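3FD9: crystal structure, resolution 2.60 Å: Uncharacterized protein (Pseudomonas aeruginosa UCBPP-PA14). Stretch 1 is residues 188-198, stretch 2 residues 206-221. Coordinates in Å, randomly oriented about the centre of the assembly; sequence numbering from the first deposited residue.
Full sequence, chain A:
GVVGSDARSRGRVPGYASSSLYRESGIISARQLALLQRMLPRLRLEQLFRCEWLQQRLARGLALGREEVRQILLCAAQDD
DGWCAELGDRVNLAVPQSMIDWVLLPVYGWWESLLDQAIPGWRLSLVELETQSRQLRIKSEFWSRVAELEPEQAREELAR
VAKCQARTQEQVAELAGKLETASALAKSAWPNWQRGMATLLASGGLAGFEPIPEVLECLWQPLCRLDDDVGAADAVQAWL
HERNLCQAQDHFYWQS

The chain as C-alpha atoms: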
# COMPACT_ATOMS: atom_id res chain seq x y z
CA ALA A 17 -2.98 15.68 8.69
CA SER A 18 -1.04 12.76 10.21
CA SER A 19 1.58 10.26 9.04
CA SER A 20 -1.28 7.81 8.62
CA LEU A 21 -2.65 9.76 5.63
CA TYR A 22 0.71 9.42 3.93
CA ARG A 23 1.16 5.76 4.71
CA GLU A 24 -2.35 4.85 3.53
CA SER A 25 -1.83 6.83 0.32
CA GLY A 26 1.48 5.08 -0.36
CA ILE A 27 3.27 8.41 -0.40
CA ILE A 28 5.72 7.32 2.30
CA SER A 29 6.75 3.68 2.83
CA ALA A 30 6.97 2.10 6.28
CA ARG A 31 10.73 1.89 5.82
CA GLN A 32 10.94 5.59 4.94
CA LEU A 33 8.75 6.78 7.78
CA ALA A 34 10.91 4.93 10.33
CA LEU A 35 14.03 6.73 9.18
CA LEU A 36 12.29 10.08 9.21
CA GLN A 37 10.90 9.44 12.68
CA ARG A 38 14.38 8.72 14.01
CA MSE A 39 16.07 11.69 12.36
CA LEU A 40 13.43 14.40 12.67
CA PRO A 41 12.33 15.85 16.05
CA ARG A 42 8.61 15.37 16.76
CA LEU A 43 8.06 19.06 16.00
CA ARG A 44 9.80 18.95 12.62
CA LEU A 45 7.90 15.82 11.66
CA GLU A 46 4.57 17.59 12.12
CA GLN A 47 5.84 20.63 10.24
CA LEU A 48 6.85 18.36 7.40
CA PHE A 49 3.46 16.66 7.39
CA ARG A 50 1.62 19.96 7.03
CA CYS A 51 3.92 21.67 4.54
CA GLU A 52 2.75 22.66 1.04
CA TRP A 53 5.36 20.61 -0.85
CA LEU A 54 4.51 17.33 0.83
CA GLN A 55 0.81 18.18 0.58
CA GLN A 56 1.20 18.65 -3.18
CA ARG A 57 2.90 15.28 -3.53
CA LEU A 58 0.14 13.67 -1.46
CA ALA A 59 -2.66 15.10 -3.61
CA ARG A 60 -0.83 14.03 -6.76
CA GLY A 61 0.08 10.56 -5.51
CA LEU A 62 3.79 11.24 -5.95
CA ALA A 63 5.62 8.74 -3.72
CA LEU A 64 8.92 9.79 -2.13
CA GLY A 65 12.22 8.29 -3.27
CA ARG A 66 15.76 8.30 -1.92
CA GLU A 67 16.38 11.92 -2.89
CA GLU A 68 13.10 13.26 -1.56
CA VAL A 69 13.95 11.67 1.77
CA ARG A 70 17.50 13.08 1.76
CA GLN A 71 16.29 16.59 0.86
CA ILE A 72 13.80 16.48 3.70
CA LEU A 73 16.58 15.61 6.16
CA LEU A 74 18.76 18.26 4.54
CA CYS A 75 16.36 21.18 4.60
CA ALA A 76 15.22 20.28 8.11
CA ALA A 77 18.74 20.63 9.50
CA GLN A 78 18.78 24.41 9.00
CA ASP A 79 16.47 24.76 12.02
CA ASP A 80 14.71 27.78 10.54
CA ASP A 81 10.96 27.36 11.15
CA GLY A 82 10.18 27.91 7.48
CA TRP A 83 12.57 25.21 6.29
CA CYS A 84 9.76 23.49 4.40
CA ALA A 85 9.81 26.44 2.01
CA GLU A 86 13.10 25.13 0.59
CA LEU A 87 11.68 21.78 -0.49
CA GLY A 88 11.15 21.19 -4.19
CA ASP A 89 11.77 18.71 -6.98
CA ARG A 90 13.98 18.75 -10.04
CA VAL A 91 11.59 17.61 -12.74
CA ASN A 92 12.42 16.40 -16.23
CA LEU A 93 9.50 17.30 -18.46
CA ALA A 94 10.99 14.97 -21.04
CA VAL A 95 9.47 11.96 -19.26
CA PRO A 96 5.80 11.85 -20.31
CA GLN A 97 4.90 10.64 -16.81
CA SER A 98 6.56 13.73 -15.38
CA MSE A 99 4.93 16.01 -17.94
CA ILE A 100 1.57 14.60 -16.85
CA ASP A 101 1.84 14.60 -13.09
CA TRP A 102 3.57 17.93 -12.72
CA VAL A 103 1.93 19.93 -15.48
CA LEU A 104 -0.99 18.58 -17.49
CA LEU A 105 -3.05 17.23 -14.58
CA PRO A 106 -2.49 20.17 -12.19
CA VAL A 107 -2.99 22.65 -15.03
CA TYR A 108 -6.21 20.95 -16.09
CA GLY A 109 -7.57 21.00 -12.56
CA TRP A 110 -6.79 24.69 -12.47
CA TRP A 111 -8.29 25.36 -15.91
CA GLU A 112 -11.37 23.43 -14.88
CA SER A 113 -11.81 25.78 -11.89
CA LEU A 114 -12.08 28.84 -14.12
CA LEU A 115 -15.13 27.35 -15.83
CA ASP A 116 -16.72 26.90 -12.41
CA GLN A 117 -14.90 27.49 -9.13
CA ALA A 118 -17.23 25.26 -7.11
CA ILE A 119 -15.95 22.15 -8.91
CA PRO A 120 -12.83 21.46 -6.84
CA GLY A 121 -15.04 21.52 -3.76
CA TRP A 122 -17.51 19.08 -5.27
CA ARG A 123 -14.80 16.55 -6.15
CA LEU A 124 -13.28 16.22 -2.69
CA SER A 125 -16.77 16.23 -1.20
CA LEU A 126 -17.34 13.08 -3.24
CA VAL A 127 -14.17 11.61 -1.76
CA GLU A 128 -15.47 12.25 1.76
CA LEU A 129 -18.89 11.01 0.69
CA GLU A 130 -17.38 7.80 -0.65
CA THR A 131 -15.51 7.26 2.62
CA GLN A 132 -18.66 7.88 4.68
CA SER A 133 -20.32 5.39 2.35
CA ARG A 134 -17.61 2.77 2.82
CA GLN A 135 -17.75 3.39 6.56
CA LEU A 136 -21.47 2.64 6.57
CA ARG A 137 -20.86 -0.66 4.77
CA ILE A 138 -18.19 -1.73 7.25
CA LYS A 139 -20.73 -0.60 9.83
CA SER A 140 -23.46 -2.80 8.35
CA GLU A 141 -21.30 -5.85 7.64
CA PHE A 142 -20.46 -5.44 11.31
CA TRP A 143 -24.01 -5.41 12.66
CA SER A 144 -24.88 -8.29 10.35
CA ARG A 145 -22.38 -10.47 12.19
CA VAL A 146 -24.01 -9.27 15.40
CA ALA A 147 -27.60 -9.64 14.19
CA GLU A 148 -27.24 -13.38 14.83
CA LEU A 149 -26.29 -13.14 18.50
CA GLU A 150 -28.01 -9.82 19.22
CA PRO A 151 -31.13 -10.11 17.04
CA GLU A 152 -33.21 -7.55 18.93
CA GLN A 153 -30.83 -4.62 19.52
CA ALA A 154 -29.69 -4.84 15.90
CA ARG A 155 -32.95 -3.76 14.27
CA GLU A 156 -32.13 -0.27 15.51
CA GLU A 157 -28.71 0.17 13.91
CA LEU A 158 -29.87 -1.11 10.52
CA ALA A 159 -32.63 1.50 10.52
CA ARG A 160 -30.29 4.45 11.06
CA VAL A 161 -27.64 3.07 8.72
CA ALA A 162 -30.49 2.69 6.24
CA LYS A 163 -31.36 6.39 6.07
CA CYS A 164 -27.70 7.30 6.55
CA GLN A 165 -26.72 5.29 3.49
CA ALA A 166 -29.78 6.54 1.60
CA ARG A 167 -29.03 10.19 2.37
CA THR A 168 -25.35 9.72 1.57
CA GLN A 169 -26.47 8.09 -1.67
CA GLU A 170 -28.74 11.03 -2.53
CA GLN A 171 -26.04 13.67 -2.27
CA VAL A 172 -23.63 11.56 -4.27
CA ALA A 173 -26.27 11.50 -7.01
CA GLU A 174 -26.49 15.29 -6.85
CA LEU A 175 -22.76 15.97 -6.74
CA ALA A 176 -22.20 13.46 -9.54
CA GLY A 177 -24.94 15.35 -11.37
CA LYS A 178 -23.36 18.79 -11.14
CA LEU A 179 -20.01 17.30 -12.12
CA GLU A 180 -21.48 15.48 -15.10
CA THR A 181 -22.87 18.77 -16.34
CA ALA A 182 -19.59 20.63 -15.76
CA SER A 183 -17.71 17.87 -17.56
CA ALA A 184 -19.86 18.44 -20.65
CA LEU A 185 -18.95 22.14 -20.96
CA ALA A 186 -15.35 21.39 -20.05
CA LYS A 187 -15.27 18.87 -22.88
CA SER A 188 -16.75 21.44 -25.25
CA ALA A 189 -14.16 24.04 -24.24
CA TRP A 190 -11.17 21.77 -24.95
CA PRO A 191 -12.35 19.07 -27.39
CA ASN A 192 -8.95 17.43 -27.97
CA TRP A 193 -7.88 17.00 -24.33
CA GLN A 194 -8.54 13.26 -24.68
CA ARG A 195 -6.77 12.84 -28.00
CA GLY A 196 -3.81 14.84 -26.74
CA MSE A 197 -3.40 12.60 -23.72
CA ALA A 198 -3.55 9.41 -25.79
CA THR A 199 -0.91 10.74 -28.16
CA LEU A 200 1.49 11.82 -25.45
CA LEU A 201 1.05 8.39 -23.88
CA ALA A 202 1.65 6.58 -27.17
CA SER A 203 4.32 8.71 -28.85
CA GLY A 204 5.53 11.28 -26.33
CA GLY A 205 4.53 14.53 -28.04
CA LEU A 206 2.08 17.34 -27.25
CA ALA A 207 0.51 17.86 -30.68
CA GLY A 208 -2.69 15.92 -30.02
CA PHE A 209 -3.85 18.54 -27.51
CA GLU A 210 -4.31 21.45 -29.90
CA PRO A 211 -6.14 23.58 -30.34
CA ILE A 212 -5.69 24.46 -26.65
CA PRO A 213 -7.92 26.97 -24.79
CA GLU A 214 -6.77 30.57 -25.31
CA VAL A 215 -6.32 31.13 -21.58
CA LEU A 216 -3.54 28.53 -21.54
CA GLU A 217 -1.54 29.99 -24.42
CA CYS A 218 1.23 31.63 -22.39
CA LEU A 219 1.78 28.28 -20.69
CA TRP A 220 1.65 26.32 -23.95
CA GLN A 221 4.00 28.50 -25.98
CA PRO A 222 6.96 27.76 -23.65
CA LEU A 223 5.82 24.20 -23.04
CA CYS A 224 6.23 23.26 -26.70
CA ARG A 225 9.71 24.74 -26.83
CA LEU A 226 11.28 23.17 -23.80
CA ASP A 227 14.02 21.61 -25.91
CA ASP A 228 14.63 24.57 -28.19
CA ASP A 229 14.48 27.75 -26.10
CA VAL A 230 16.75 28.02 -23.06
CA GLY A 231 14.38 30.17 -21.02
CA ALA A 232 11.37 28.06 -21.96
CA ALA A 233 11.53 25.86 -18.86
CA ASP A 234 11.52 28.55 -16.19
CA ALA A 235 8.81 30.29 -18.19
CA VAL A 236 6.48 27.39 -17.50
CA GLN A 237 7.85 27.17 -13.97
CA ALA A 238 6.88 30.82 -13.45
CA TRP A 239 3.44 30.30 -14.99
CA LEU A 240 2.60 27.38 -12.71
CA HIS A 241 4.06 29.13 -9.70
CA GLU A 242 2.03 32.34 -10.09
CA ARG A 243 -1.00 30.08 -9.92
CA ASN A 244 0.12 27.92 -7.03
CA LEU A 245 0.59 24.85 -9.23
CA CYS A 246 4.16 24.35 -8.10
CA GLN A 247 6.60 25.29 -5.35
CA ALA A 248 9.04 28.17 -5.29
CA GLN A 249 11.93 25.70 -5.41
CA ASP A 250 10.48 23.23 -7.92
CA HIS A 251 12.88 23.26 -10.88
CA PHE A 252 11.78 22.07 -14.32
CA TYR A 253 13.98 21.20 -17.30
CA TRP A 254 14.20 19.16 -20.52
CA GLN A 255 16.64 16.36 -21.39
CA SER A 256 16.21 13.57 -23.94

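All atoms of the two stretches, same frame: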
# COMPACT_ATOMS: atom_id res chain seq x y z
N SER A 188 -16.51 20.54 -24.14
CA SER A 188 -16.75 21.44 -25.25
C SER A 188 -15.67 22.50 -25.39
O SER A 188 -15.37 22.95 -26.50
CB SER A 188 -18.12 22.11 -25.11
OG SER A 188 -19.17 21.17 -25.26
N ALA A 189 -15.09 22.91 -24.26
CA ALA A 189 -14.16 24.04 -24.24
C ALA A 189 -12.73 23.63 -24.60
O ALA A 189 -11.88 24.49 -24.87
CB ALA A 189 -14.18 24.71 -22.90
N TRP A 190 -12.48 22.33 -24.60
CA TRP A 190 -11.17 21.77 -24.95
C TRP A 190 -11.38 20.38 -25.54
O TRP A 190 -11.05 19.38 -24.90
CB TRP A 190 -10.28 21.64 -23.73
CG TRP A 190 -8.84 21.39 -24.07
CD1 TRP A 190 -8.33 21.06 -25.28
CD2 TRP A 190 -7.73 21.44 -23.16
NE1 TRP A 190 -6.96 20.91 -25.20
CE2 TRP A 190 -6.57 21.14 -23.91
CE3 TRP A 190 -7.60 21.73 -21.80
CZ2 TRP A 190 -5.30 21.10 -23.33
CZ3 TRP A 190 -6.34 21.69 -21.23
CH2 TRP A 190 -5.20 21.38 -22.00
N PRO A 191 -11.92 20.32 -26.76
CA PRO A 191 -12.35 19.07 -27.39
C PRO A 191 -11.26 18.01 -27.42
O PRO A 191 -11.55 16.85 -27.12
CB PRO A 191 -12.70 19.50 -28.81
CG PRO A 191 -13.02 20.97 -28.70
CD PRO A 191 -12.08 21.48 -27.65
N ASN A 192 -10.02 18.39 -27.75
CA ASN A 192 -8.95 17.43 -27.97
C ASN A 192 -8.09 17.09 -26.75
O ASN A 192 -6.97 16.58 -26.91
CB ASN A 192 -8.03 17.89 -29.10
CG ASN A 192 -8.74 17.95 -30.44
OD1 ASN A 192 -8.45 18.83 -31.25
ND2 ASN A 192 -9.66 17.03 -30.67
N TRP A 193 -8.60 17.35 -25.55
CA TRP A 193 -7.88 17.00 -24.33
C TRP A 193 -7.65 15.50 -24.29
O TRP A 193 -6.54 15.06 -24.00
CB TRP A 193 -8.65 17.47 -23.09
CG TRP A 193 -8.24 16.85 -21.79
CD1 TRP A 193 -8.95 15.94 -21.06
CD2 TRP A 193 -7.05 17.10 -21.04
NE1 TRP A 193 -8.27 15.61 -19.91
CE2 TRP A 193 -7.10 16.31 -19.88
CE3 TRP A 193 -5.94 17.92 -21.24
CZ2 TRP A 193 -6.08 16.31 -18.93
CZ3 TRP A 193 -4.94 17.93 -20.31
CH2 TRP A 193 -5.01 17.12 -19.16
N GLN A 194 -8.68 14.71 -24.58
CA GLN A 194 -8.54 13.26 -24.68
C GLN A 194 -7.45 12.87 -25.67
O GLN A 194 -6.43 12.29 -25.30
CB GLN A 194 -9.86 12.64 -25.13
CG GLN A 194 -11.03 12.90 -24.20
CD GLN A 194 -11.10 11.90 -23.06
OE1 GLN A 194 -10.56 10.79 -23.16
NE2 GLN A 194 -11.76 12.29 -21.96
N ARG A 195 -7.70 13.19 -26.93
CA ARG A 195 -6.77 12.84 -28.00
C ARG A 195 -5.34 13.18 -27.63
O ARG A 195 -4.43 12.37 -27.83
CB ARG A 195 -7.15 13.56 -29.29
CG ARG A 195 -6.37 13.08 -30.50
CD ARG A 195 -6.62 13.96 -31.71
NE ARG A 195 -6.11 15.31 -31.52
CZ ARG A 195 -5.97 16.19 -32.49
NH1 ARG A 195 -6.29 15.87 -33.74
NH2 ARG A 195 -5.49 17.40 -32.22
N GLY A 196 -5.14 14.38 -27.10
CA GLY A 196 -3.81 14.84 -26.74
C GLY A 196 -3.15 13.93 -25.73
O GLY A 196 -1.95 13.66 -25.82
N MSE A 197 -3.94 13.44 -24.77
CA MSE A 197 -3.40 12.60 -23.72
C MSE A 197 -3.02 11.22 -24.25
O MSE A 197 -2.00 10.66 -23.86
CB MSE A 197 -4.40 12.48 -22.57
CG MSE A 197 -3.89 11.68 -21.38
SE MSE A 197 -2.31 12.48 -20.51
CE MSE A 197 -3.03 14.25 -20.04
N ALA A 198 -3.84 10.69 -25.14
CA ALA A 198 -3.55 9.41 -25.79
C ALA A 198 -2.25 9.48 -26.57
O ALA A 198 -1.41 8.59 -26.49
CB ALA A 198 -4.69 9.02 -26.71
N LEU A 206 3.21 16.55 -27.75
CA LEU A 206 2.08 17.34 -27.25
C LEU A 206 1.09 17.79 -28.32
O LEU A 206 0.17 18.57 -28.03
CB LEU A 206 2.60 18.57 -26.49
CG LEU A 206 3.11 18.28 -25.08
CD1 LEU A 206 3.76 19.51 -24.49
CD2 LEU A 206 1.97 17.80 -24.20
N ALA A 207 1.27 17.32 -29.55
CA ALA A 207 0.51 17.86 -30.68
C ALA A 207 -0.98 17.54 -30.61
O ALA A 207 -1.81 18.33 -31.04
CB ALA A 207 1.11 17.37 -31.99
N GLY A 208 -1.31 16.38 -30.06
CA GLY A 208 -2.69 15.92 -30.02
C GLY A 208 -3.62 16.81 -29.22
O GLY A 208 -4.83 16.67 -29.32
N PHE A 209 -3.05 17.71 -28.42
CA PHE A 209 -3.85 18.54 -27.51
C PHE A 209 -4.46 19.75 -28.18
O PHE A 209 -5.48 20.27 -27.73
CB PHE A 209 -3.01 19.02 -26.32
CG PHE A 209 -2.79 17.99 -25.27
CD1 PHE A 209 -3.81 17.63 -24.41
CD2 PHE A 209 -1.55 17.39 -25.12
CE1 PHE A 209 -3.61 16.68 -23.43
CE2 PHE A 209 -1.33 16.44 -24.15
CZ PHE A 209 -2.36 16.08 -23.30
N GLU A 210 -3.83 20.23 -29.25
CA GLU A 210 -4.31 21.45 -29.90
C GLU A 210 -5.54 21.21 -30.76
O GLU A 210 -5.73 20.12 -31.30
CB GLU A 210 -3.19 22.15 -30.68
CG GLU A 210 -2.23 21.22 -31.40
CD GLU A 210 -0.81 21.78 -31.42
OE1 GLU A 210 -0.39 22.37 -30.40
OE2 GLU A 210 -0.12 21.62 -32.45
N PRO A 211 -6.40 22.24 -30.88
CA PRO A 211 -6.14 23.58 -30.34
C PRO A 211 -6.41 23.65 -28.83
O PRO A 211 -7.42 23.13 -28.37
CB PRO A 211 -7.17 24.45 -31.07
CG PRO A 211 -7.98 23.52 -31.94
CD PRO A 211 -7.75 22.14 -31.44
N ILE A 212 -5.51 24.30 -28.09
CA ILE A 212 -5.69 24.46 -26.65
C ILE A 212 -6.43 25.75 -26.32
O ILE A 212 -6.33 26.73 -27.07
CB ILE A 212 -4.33 24.46 -25.92
CG1 ILE A 212 -3.67 25.83 -26.03
CG2 ILE A 212 -3.40 23.39 -26.49
CD1 ILE A 212 -2.74 26.12 -24.89
N PRO A 213 -7.17 25.78 -25.20
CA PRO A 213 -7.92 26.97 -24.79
C PRO A 213 -7.03 28.21 -24.79
O PRO A 213 -5.85 28.10 -24.50
CB PRO A 213 -8.34 26.64 -23.36
CG PRO A 213 -8.43 25.16 -23.35
CD PRO A 213 -7.33 24.67 -24.25
N GLU A 214 -7.59 29.38 -25.12
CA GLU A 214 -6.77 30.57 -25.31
C GLU A 214 -6.12 31.00 -24.01
O GLU A 214 -5.02 31.57 -24.01
CB GLU A 214 -7.61 31.71 -25.91
CG GLU A 214 -6.84 32.63 -26.87
CD GLU A 214 -6.04 33.72 -26.15
OE1 GLU A 214 -6.65 34.51 -25.38
OE2 GLU A 214 -4.81 33.82 -26.38
N VAL A 215 -6.79 30.72 -22.90
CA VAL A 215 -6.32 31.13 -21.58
C VAL A 215 -5.09 30.33 -21.12
O VAL A 215 -4.53 30.59 -20.06
CB VAL A 215 -7.43 30.97 -20.54
CG1 VAL A 215 -7.63 29.50 -20.20
CG2 VAL A 215 -7.12 31.79 -19.29
N LEU A 216 -4.67 29.36 -21.91
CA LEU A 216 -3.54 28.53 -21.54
C LEU A 216 -2.38 28.75 -22.51
O LEU A 216 -1.36 28.07 -22.42
CB LEU A 216 -3.93 27.04 -21.52
CG LEU A 216 -5.00 26.59 -20.51
CD1 LEU A 216 -5.36 25.14 -20.73
CD2 LEU A 216 -4.53 26.80 -19.10
N GLU A 217 -2.55 29.71 -23.41
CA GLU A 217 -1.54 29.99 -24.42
C GLU A 217 -0.15 30.32 -23.87
O GLU A 217 0.84 29.77 -24.33
CB GLU A 217 -2.01 31.12 -25.34
CG GLU A 217 -3.15 30.72 -26.29
CD GLU A 217 -2.75 29.61 -27.26
OE1 GLU A 217 -1.55 29.25 -27.30
OE2 GLU A 217 -3.64 29.11 -27.98
N CYS A 218 -0.07 31.22 -22.90
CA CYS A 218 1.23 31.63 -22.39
C CYS A 218 1.94 30.52 -21.61
O CYS A 218 3.14 30.57 -21.40
CB CYS A 218 1.15 32.94 -21.58
SG CYS A 218 -0.46 33.31 -20.89
N LEU A 219 1.18 29.51 -21.19
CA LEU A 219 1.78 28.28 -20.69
C LEU A 219 2.22 27.38 -21.85
O LEU A 219 3.32 26.81 -21.82
CB LEU A 219 0.81 27.50 -19.82
CG LEU A 219 1.30 26.07 -19.57
CD1 LEU A 219 2.59 26.11 -18.76
CD2 LEU A 219 0.24 25.21 -18.88
N TRP A 220 1.37 27.25 -22.86
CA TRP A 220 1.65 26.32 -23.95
C TRP A 220 2.83 26.73 -24.81
O TRP A 220 3.66 25.90 -25.14
CB TRP A 220 0.41 26.11 -24.82
CG TRP A 220 0.29 24.69 -25.29
CD1 TRP A 220 0.59 24.21 -26.53
CD2 TRP A 220 -0.13 23.56 -24.51
NE1 TRP A 220 0.36 22.85 -26.58
CE2 TRP A 220 -0.08 22.43 -25.35
CE3 TRP A 220 -0.56 23.40 -23.19
CZ2 TRP A 220 -0.44 21.17 -24.91
CZ3 TRP A 220 -0.91 22.13 -22.76
CH2 TRP A 220 -0.85 21.04 -23.61
N GLN A 221 2.89 28.00 -25.18
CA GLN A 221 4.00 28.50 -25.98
C GLN A 221 5.35 27.98 -25.47
O GLN A 221 6.08 27.31 -26.21
CB GLN A 221 3.96 30.03 -26.10
CG GLN A 221 5.32 30.72 -26.11
CD GLN A 221 6.04 30.61 -27.44
OE1 GLN A 221 5.43 30.33 -28.48
NE2 GLN A 221 7.35 30.83 -27.42
O HOH W 1 -0.22 14.98 -27.45

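Which polar contacts tie the two stretches most firmly? All three direct hydrogen bonds run from side chains of the first stretch to backbone carbonyls of the second. The indole nitrogen NE1 of W190 donates to O of F209 at 3.0 Å, and the N-H points almost straight at the acceptor, which lies at the ring edge near its plane. R195 reaches the neighbouring carbonyl: its CB points sideways, but NE lies 2.9 Å and NH2 3.1 Å from O of G208. One oxygen thus takes two hydrogen bonds from one guanidinium, an arrangement that suits arginine, whose planar guanidinium presents NE and NH2 side by side, with the oxygen at its edge.

How does water add to this? Water 1 donates to O of G196 at 2.7 Å and accepts a weak bond from N of G208 at 3.2 Å. It links the two backbones beside the place where they run nearest, with CA of G196 only 3.6 Å from CA of G208.

Why are there glycines at this crossing? A CB on G196 would point toward the second stretch and fall about 2.2 Å from CG of F209, while one on G208 would lie about 2.9 Å from CA of G196; both would clash. Without side chains, the backbones close until CA of G196 is 3.2 Å from C of G208. The same CA of G196 sits over the face of the F209 ring, 3.5 Å from its centroid, in a CH-pi contact.

What does F209 do beyond that contact? Its CB points sideways, yet with chi1 in m the flat, apolar ring turns in against the helix of the first stretch, and it loses more surface to the other stretch than any other residue here. CE1 of F209 meets CE3 of W193 at 3.4 Å, the two rings inclined at 44°, and CZ of F209 lies 3.8 Å from CE of the selenomethionine M197.

How is W190 packed around its hydrogen bond? Its CB points sideways, but with chi1 in t the end of the indole comes nearer the second stretch and is buried. CD of P213 lies over one face, 3.5 Å from the centroid of the five-membered ring, a CH-pi contact for which the rigid proline is well shaped. Farther along the indole, CZ3 of W190 approaches CD1 of L216 at 3.6 Å, and CZ2 of W190 lies 3.9 Å from CD1 of F209. Tryptophan therefore serves both needs, a polar edge for the carbonyl and a broad apolar surface for packing.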